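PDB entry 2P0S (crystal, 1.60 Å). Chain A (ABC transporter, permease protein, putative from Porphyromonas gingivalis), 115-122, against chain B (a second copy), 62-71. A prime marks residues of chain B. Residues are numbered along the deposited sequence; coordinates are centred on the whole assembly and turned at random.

Chain A, residues 115-122: KIELSVHT
Chain B, residues 62-71: DLLEDPNAVA

How do the two backbones lie against each other? Residues 115-121 of chain A run extended, with phi between -68° and -123° and psi between 93° and 137°. Opposite them, chain B goes from Leu63′-Glu65′, helical in phi/psi, through a type I turn spanning Asp66′ to Ala69′, into a strand starting at Val70′. Both stretches advance in the same sense: Ile116 CA lies 8.7 Å from Leu64′ CA, Leu118 CA 7.2 Å from Pro67′ CA, and His121 CA 5.2 Å from Ala71′ CA, so the chains converge toward their C-terminal ends.

What fills the space between them? Apolar side chains do, contributing much of the 371 Å² buried. Leu118, buried and pointing toward chain B, is central: with chi1 -152° and chi2 155° (both t), it places CD2 3.8 Å from Val70′ CG1 and CD1 4.0 Å from Pro67′ CB, while the same CD1 is 4.3 Å from Leu63′ CB. The side chain thus packs against Leu63′, Pro67′ and Val70′ together. Val70′ (chi1 48°, p) also points toward chain A; its second methyl, CG2, packs 3.9 Å from CG1 of Val120 (chi1 t). At the wider end, Ile116 (m, m) extends CD1 to 3.9 Å from CD2 of Leu64′ (m, t), whose CB points sideways but whose end comes nearer.

Where are the polar links, given that no direct hydrogen bond crosses the contact? Water supplies them. Water 1 accepts from His121 N and donates to Val70′ O, both at 2.8 Å, joining the backbones. Water 2 lies 3.1 Å from His121 ND1, 2.8 Å from Asn68′ OD1 and 2.8 Å from Val70′ O, within hydrogen-bonding distance of all three, although it has more acceptors in reach than protons to give them. His121 (chi1 -66°, chi2 144°) and Asn68′ (chi1 -173°, chi2 41°) suit this exposed margin because their polar ends can share a water; OD1 of Asn68′ sits at the imidazole edge, 3.9 Å from His121 ND1. Nearby, Ala71′ CA makes a CA-H...O contact of 3.4 Å with His121 O, where the backbones come close.

What shapes the chain B surface? Asp62′ OD1 accepts from Leu64′ N at 2.8 Å, and Asp62′ O from Asp66′ N at 3.0 Å. In the turn, Ala69′ N donates to Asp66′ O at 3.0 Å, and Asn68′ N to Asp66′ OD1 at 2.9 Å. Pro67′, with phi -66°, fits the turn's second position and offers its ring carbon CB to Leu118.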

ATOM      1  N   LYS A 115     -11.249   4.801 -10.652  1.00 19.54           N
ATOM      2  CA  LYS A 115     -10.079   4.341  -9.935  1.00 20.50           C
ATOM      3  C   LYS A 115      -8.881   4.840 -10.681  1.00 21.30           C
ATOM      4  O   LYS A 115      -8.815   4.775 -11.923  1.00 22.67           O
ATOM      5  CB  LYS A 115     -10.001   2.827  -9.989  1.00 18.14           C
ATOM      6  CG  LYS A 115     -11.172   2.189  -9.298  1.00 22.14           C
ATOM      7  CD  LYS A 115     -11.254   2.591  -7.881  1.00 28.57           C
ATOM      8  CE  LYS A 115     -12.382   1.747  -7.205  1.00 33.85           C
ATOM      9  NZ  LYS A 115     -13.078   2.587  -6.270  1.00 35.38           N
ATOM     10  N   ILE A 116      -7.933   5.313  -9.889  1.00 20.58           N
ATOM     11  CA  ILE A 116      -6.661   5.775 -10.382  1.00 19.26           C
ATOM     12  C   ILE A 116      -5.642   4.736  -9.919  1.00 21.67           C
ATOM     13  O   ILE A 116      -5.634   4.375  -8.743  1.00 20.68           O
ATOM     14  CB  ILE A 116      -6.312   7.163  -9.781  1.00 21.78           C
ATOM     15  CG1 ILE A 116      -7.316   8.241 -10.222  1.00 20.90           C
ATOM     16  CG2 ILE A 116      -4.811   7.468 -10.094  1.00 18.31           C
ATOM     17  CD1 ILE A 116      -7.252   8.662 -11.621  1.00 20.87           C
ATOM     18  N   GLU A 117      -4.801   4.273 -10.862  1.00 23.11           N
ATOM     19  CA  GLU A 117      -3.761   3.285 -10.481  1.00 24.63           C
ATOM     20  C   GLU A 117      -2.435   3.894 -10.882  1.00 25.72           C
ATOM     21  O   GLU A 117      -2.044   3.792 -12.061  1.00 27.66           O
ATOM     22  CB  GLU A 117      -3.995   1.992 -11.202  1.00 27.70           C
ATOM     23  CG  GLU A 117      -5.145   1.215 -10.719  1.00 36.07           C
ATOM     24  CD  GLU A 117      -4.761   0.217  -9.628  1.00 47.08           C
ATOM     25  OE1 GLU A 117      -4.309   0.658  -8.528  1.00 52.43           O
ATOM     26  OE2 GLU A 117      -4.927  -1.022  -9.870  1.00 51.75           O
ATOM     27  N   LEU A 118      -1.771   4.595  -9.942  1.00 24.73           N
ATOM     28  CA  LEU A 118      -0.569   5.329 -10.252  1.00 26.67           C
ATOM     29  C   LEU A 118       0.532   4.435  -9.767  1.00 27.04           C
ATOM     30  O   LEU A 118       0.553   4.078  -8.624  1.00 31.64           O
ATOM     31  CB  LEU A 118      -0.594   6.641  -9.474  1.00 26.71           C
ATOM     32  CG  LEU A 118       0.218   7.618 -10.292  1.00 32.55           C
ATOM     33  CD1 LEU A 118      -0.201   8.949  -9.984  1.00 36.87           C
ATOM     34  CD2 LEU A 118       1.715   7.506  -9.981  1.00 34.68           C
ATOM     35  N   SER A 119       1.448   4.092 -10.615  1.00 23.69           N
ATOM     36  CA  SER A 119       2.683   3.390 -10.184  1.00 24.56           C
ATOM     37  C   SER A 119       3.866   4.404 -10.282  1.00 22.56           C
ATOM     38  O   SER A 119       4.251   4.862 -11.329  1.00 25.48           O
ATOM     39  CB  SER A 119       2.914   2.215 -11.085  1.00 25.79           C
ATOM     40  OG  SER A 119       2.077   1.174 -10.659  1.00 32.04           O
ATOM     41  N   VAL A 120       4.445   4.747  -9.139  1.00 20.73           N
ATOM     42  CA  VAL A 120       5.406   5.818  -9.064  1.00 16.39           C
ATOM     43  C   VAL A 120       6.722   5.329  -9.642  1.00 17.44           C
ATOM     44  O   VAL A 120       7.223   4.316  -9.105  1.00 19.00           O
ATOM     45  CB  VAL A 120       5.605   6.250  -7.632  1.00 16.50           C
ATOM     46  CG1 VAL A 120       6.449   7.291  -7.607  1.00 16.65           C
ATOM     47  CG2 VAL A 120       4.230   6.911  -7.189  1.00 17.98           C
ATOM     48  N   HIS A 121       7.210   6.065 -10.643  1.00 15.77           N
ATOM     49  CA  HIS A 121       8.504   5.689 -11.301  1.00 17.22           C
ATOM     50  C   HIS A 121       9.627   5.904 -10.299  1.00 18.65           C
ATOM     51  O   HIS A 121       9.667   7.020  -9.632  1.00 22.59           O
ATOM     52  CB  HIS A 121       8.692   6.571 -12.494  1.00 19.23           C
ATOM     53  CG  HIS A 121       7.655   6.330 -13.566  1.00 20.42           C
ATOM     54  ND1 HIS A 121       7.118   7.326 -14.371  1.00 26.82           N
ATOM     55  CD2 HIS A 121       6.908   5.246 -13.795  1.00 21.90           C
ATOM     56  CE1 HIS A 121       6.189   6.789 -15.156  1.00 25.32           C
ATOM     57  NE2 HIS A 121       6.068   5.522 -14.834  1.00 22.87           N
ATOM     58  N   THR A 122      10.484   4.843 -10.153  1.00 17.95           N
ATOM     59  CA  THR A 122      11.470   4.855  -9.123  1.00 19.45           C
ATOM     60  C   THR A 122      12.783   4.696  -9.828  1.00 18.43           C
ATOM     61  O   THR A 122      12.959   3.682 -10.618  1.00 21.15           O
ATOM     62  CB  THR A 122      11.165   3.760  -8.098  1.00 20.44           C
ATOM     63  OG1 THR A 122       9.905   4.064  -7.463  1.00 23.42           O
ATOM     64  CG2 THR A 122      12.218   3.739  -7.021  1.00 24.97           C
TER
ATOM     65  N   ASP B  62      -0.548  18.731  -9.129  1.00 19.23           N
ATOM     66  CA  ASP B  62      -1.739  17.885  -9.048  1.00 17.64           C
ATOM     67  C   ASP B  62      -1.637  16.652  -9.966  1.00 16.82           C
ATOM     68  O   ASP B  62      -1.491  16.801 -11.210  1.00 16.48           O
ATOM     69  CB  ASP B  62      -2.895  18.761  -9.548  1.00 20.43           C
ATOM     70  CG  ASP B  62      -4.155  18.105  -9.450  1.00 30.72           C
ATOM     71  OD1 ASP B  62      -4.298  16.886  -9.465  1.00 22.28           O
ATOM     72  OD2 ASP B  62      -5.177  18.880  -9.368  1.00 33.00           O
ATOM     73  N   LEU B  63      -1.641  15.477  -9.347  1.00 16.13           N
ATOM     74  CA  LEU B  63      -1.391  14.230 -10.089  1.00 15.42           C
ATOM     75  C   LEU B  63      -2.619  13.786 -10.889  1.00 15.64           C
ATOM     76  O   LEU B  63      -2.591  12.848 -11.651  1.00 17.24           O
ATOM     77  CB  LEU B  63      -0.995  13.099  -9.123  1.00 16.81           C
ATOM     78  CG  LEU B  63       0.407  13.486  -8.559  1.00 14.92           C
ATOM     79  CD1 LEU B  63       0.807  12.457  -7.493  1.00 16.04           C
ATOM     80  CD2 LEU B  63       1.504  13.605  -9.688  1.00 16.41           C
ATOM     81  N   LEU B  64      -3.813  14.408 -10.630  1.00 14.44           N
ATOM     82  CA  LEU B  64      -4.896  14.185 -11.585  1.00 17.41           C
ATOM     83  C   LEU B  64      -4.726  14.996 -12.838  1.00 18.09           C
ATOM     84  O   LEU B  64      -5.335  14.704 -13.884  1.00 22.20           O
ATOM     85  CB  LEU B  64      -6.244  14.579 -10.942  1.00 19.14           C
ATOM     86  CG  LEU B  64      -6.758  13.688  -9.805  1.00 16.13           C
ATOM     87  CD1 LEU B  64      -8.197  14.179  -9.294  1.00 18.77           C
ATOM     88  CD2 LEU B  64      -7.023  12.327 -10.289  1.00 19.34           C
ATOM     89  N   GLU B  65      -4.086  16.125 -12.734  1.00 18.21           N
ATOM     90  CA  GLU B  65      -3.745  16.895 -13.899  1.00 20.22           C
ATOM     91  C   GLU B  65      -2.562  16.356 -14.732  1.00 19.26           C
ATOM     92  O   GLU B  65      -2.600  16.399 -15.982  1.00 19.59           O
ATOM     93  CB  GLU B  65      -3.441  18.300 -13.547  1.00 21.35           C
ATOM     94  CG  GLU B  65      -3.119  19.220 -14.673  1.00 25.62           C
ATOM     95  CD  GLU B  65      -4.285  19.498 -15.593  1.00 33.21           C
ATOM     96  OE1 GLU B  65      -5.451  19.066 -15.358  1.00 32.15           O
ATOM     97  OE2 GLU B  65      -4.003  20.156 -16.634  1.00 40.36           O
ATOM     98  N   ASP B  66      -1.531  15.887 -14.057  1.00 19.54           N
ATOM     99  CA  ASP B  66      -0.404  15.298 -14.762  1.00 18.03           C
ATOM    100  C   ASP B  66       0.158  14.121 -13.884  1.00 19.15           C
ATOM    101  O   ASP B  66       0.937  14.393 -12.935  1.00 17.77           O
ATOM    102  CB  ASP B  66       0.647  16.334 -14.979  1.00 17.98           C
ATOM    103  CG  ASP B  66       1.853  15.778 -15.729  1.00 21.45           C
ATOM    104  OD1 ASP B  66       1.839  14.586 -15.944  1.00 21.90           O
ATOM    105  OD2 ASP B  66       2.776  16.516 -16.132  1.00 25.76           O
ATOM    106  N   PRO B  67      -0.327  12.898 -14.112  1.00 21.20           N
ATOM    107  CA  PRO B  67       0.251  11.846 -13.280  1.00 23.66           C
ATOM    108  C   PRO B  67       1.693  11.511 -13.440  1.00 19.11           C
ATOM    109  O   PRO B  67       2.226  10.707 -12.612  1.00 18.33           O
ATOM    110  CB  PRO B  67      -0.610  10.541 -13.665  1.00 21.76           C
ATOM    111  CG  PRO B  67      -1.078  10.814 -15.008  1.00 25.10           C
ATOM    112  CD  PRO B  67      -1.278  12.344 -15.142  1.00 23.53           C
ATOM    113  N   ASN B  68       2.307  12.164 -14.390  1.00 17.90           N
ATOM    114  CA  ASN B  68       3.769  11.874 -14.635  1.00 17.75           C
ATOM    115  C   ASN B  68       4.576  12.814 -13.696  1.00 17.03           C
ATOM    116  O   ASN B  68       5.786  12.766 -13.663  1.00 17.72           O
ATOM    117  CB  ASN B  68       4.140  12.227 -16.068  1.00 18.90           C
ATOM    118  CG  ASN B  68       5.537  11.791 -16.392  1.00 20.13           C
ATOM    119  OD1 ASN B  68       6.005  10.677 -16.001  1.00 23.34           O
ATOM    120  ND2 ASN B  68       6.253  12.713 -17.034  1.00 18.86           N
ATOM    121  N   ALA B  69       3.906  13.746 -12.962  1.00 15.33           N
ATOM    122  CA  ALA B  69       4.655  14.725 -12.188  1.00 15.49           C
ATOM    123  C   ALA B  69       5.103  14.246 -10.818  1.00 16.38           C
ATOM    124  O   ALA B  69       5.368  15.024  -9.925  1.00 16.54           O
ATOM    125  CB  ALA B  69       3.724  16.005 -11.967  1.00 13.80           C
ATOM    126  N   VAL B  70       5.339  12.935 -10.668  1.00 16.70           N
ATOM    127  CA  VAL B  70       5.826  12.402  -9.413  1.00 16.08           C
ATOM    128  C   VAL B  70       6.902  11.366  -9.827  1.00 15.84           C
ATOM    129  O   VAL B  70       6.884  10.734 -10.904  1.00 17.77           O
ATOM    130  CB  VAL B  70       4.699  11.646  -8.609  1.00 17.94           C
ATOM    131  CG1 VAL B  70       3.851  10.602  -9.509  1.00 16.09           C
ATOM    132  CG2 VAL B  70       5.227  11.015  -7.288  1.00 17.61           C
ATOM    133  N   ALA B  71       7.880  11.327  -8.979  1.00 13.31           N
ATOM    134  CA  ALA B  71       9.056  10.379  -9.164  1.00 14.02           C
ATOM    135  C   ALA B  71       9.733  10.133  -7.853  1.00 15.70           C
ATOM    136  O   ALA B  71       9.681  11.014  -6.941  1.00 16.46           O
ATOM    137  CB  ALA B  71      10.008  10.949 -10.169  1.00 16.43           C
TER
HETATM  138  O   HOH W   1       5.673   8.261 -11.554  1.00 21.56           O
HETATM  139  O   HOH W   2       7.348  10.318 -13.584  1.00 29.82           O